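Local coordinates for protein reducing end xylose-releasing exo-oligoxylanase (Bacillus halodurans, PDB 1WU4) that hydrolyses xylooligosaccharides of three or more units, releasing xylose from the reducing end with inversion of anomeric configuration, at residues E27-R31 with L346-T350. The protein carries 1 engineered substitution. Residue numbers count along the deposited sequence, not the author numbering.
With NI (nickel (II) ion), chain B.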
# COMPACT_ATOMS: atom_id res chain seq x y z
N GLU A 27 -10.97 17.88 16.12
CA GLU A 27 -10.54 16.58 16.64
C GLU A 27 -9.90 15.71 15.57
O GLU A 27 -8.99 14.93 15.85
CB GLU A 27 -11.72 15.87 17.31
CG GLU A 27 -12.13 16.52 18.64
CD GLU A 27 -11.00 16.54 19.66
OE1 GLU A 27 -10.49 15.46 20.01
OE2 GLU A 27 -10.62 17.64 20.11
N ILE A 28 -10.37 15.84 14.33
CA ILE A 28 -9.81 15.08 13.22
C ILE A 28 -8.38 15.56 12.98
O ILE A 28 -7.46 14.75 12.86
CB ILE A 28 -10.65 15.26 11.94
CG1 ILE A 28 -12.03 14.64 12.13
CG2 ILE A 28 -9.95 14.62 10.75
CD1 ILE A 28 -13.04 15.03 11.07
N GLN A 29 -8.19 16.88 12.91
CA GLN A 29 -6.86 17.44 12.70
C GLN A 29 -5.91 16.96 13.79
O GLN A 29 -4.78 16.56 13.51
CB GLN A 29 -6.91 18.98 12.71
CG GLN A 29 -5.54 19.64 12.89
CD GLN A 29 -5.58 21.16 12.83
OE1 GLN A 29 -6.58 21.79 13.20
NE2 GLN A 29 -4.49 21.76 12.37
N GLU A 30 -6.38 17.02 15.03
CA GLU A 30 -5.57 16.60 16.17
C GLU A 30 -5.20 15.12 16.11
O GLU A 30 -4.06 14.74 16.37
CB GLU A 30 -6.34 16.90 17.46
CG GLU A 30 -5.68 16.39 18.73
CD GLU A 30 -6.47 16.76 19.97
OE1 GLU A 30 -7.72 16.83 19.88
OE2 GLU A 30 -5.85 16.96 21.03
N ARG A 31 -6.18 14.28 15.75
CA ARG A 31 -5.97 12.85 15.68
C ARG A 31 -4.99 12.45 14.58
O ARG A 31 -4.14 11.58 14.78
CB ARG A 31 -7.32 12.15 15.48
CG ARG A 31 -7.27 10.64 15.56
CD ARG A 31 -6.73 10.13 16.89
NE ARG A 31 -6.83 8.68 16.93
CZ ARG A 31 -7.95 8.01 17.19
NH1 ARG A 31 -9.08 8.66 17.45
NH2 ARG A 31 -7.95 6.68 17.13
N LEU A 346 -15.36 2.27 14.84
CA LEU A 346 -14.52 1.26 15.47
C LEU A 346 -13.06 1.69 15.38
O LEU A 346 -12.32 1.62 16.36
CB LEU A 346 -14.71 -0.10 14.79
CG LEU A 346 -13.86 -1.25 15.33
CD1 LEU A 346 -14.18 -1.48 16.81
CD2 LEU A 346 -14.13 -2.52 14.53
N PHE A 347 -12.66 2.13 14.20
CA PHE A 347 -11.29 2.58 13.96
C PHE A 347 -10.95 3.77 14.85
O PHE A 347 -9.88 3.81 15.47
CB PHE A 347 -11.12 2.93 12.48
CG PHE A 347 -9.76 3.48 12.12
CD1 PHE A 347 -8.60 2.86 12.57
CD2 PHE A 347 -9.65 4.60 11.31
CE1 PHE A 347 -7.34 3.35 12.20
CE2 PHE A 347 -8.40 5.10 10.93
CZ PHE A 347 -7.24 4.47 11.38
N TRP A 348 -11.86 4.74 14.94
CA TRP A 348 -11.62 5.90 15.78
C TRP A 348 -11.39 5.48 17.23
O TRP A 348 -10.56 6.06 17.93
CB TRP A 348 -12.81 6.87 15.70
CG TRP A 348 -12.57 8.16 16.43
CD1 TRP A 348 -12.79 8.42 17.75
CD2 TRP A 348 -12.04 9.37 15.87
NE1 TRP A 348 -12.43 9.71 18.05
CE2 TRP A 348 -11.97 10.32 16.92
CE3 TRP A 348 -11.62 9.74 14.59
CZ2 TRP A 348 -11.49 11.62 16.72
CZ3 TRP A 348 -11.14 11.03 14.39
CH2 TRP A 348 -11.08 11.96 15.45
N ASN A 349 -12.12 4.46 17.67
CA ASN A 349 -12.01 3.98 19.04
C ASN A 349 -10.93 2.92 19.25
O ASN A 349 -10.89 2.28 20.29
CB ASN A 349 -13.37 3.44 19.49
CG ASN A 349 -14.43 4.53 19.56
OD1 ASN A 349 -15.52 4.38 19.01
ND2 ASN A 349 -14.11 5.62 20.24
N THR A 350 -10.06 2.76 18.25
CA THR A 350 -8.97 1.79 18.34
C THR A 350 -7.64 2.54 18.37
O THR A 350 -7.27 3.19 17.39
CB THR A 350 -8.96 0.84 17.13
OG1 THR A 350 -10.20 0.13 17.07
CG2 THR A 350 -7.82 -0.16 17.25
NI NI B . -8.99 17.44 21.18
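This contact joins helix 25-40, near the N-terminus, to the C-terminal end of helix 340-348 at the periphery of an (alpha/alpha)6 barrel, the fold of glycoside hydrolase family 8. It lies away from the predicted catalytic residues Glu70 and Asp263. At its heart is a cation-pi contact between Arg31 and Trp348.

Glu27 begins the segment. Its backbone O meets the edge of the indole, 3.7 Å from Trp348 CH2. Its carboxylate turns to a nickel ion, with OE2 of Glu27 2.0 Å from NI. Ile28 follows along the same indole edge: Ile28 CA is 4.0 Å from Trp348 CH2, and the side chain also packs on Phe18 and Tyr23. Glu30 takes no part in the helix contact. It comes three residues after Glu27, nearly one helical turn, so both carboxylates reach the metal, and Glu30 OE1 binds NI at 1.9 Å.

Arg31 makes the main link. Its side chain extends over one face of the indole. Arg31 CG lies over the six-membered ring of Trp348 as a CH-pi contact, 4.3 Å from the ring centroid. The guanidinium lies over the five-membered ring of Trp348, with Arg31 CZ 4.6 Å from the centroid of that ring. Tyr23 stacks on the Trp348 ring and Phe18 meets it edge-to-face. Asn349 leaves the helical conformation, and the carbonyl of Trp348 accepts from the guanidinium. Tyr365 OH also hydrogen-bonds to Arg31 NH2 and to Thr350 O. The donation to the helix end is bifurcated at the acceptor: Arg31 NH1 and NH2 reach Trp348 O at 3.0 and 2.8 Å.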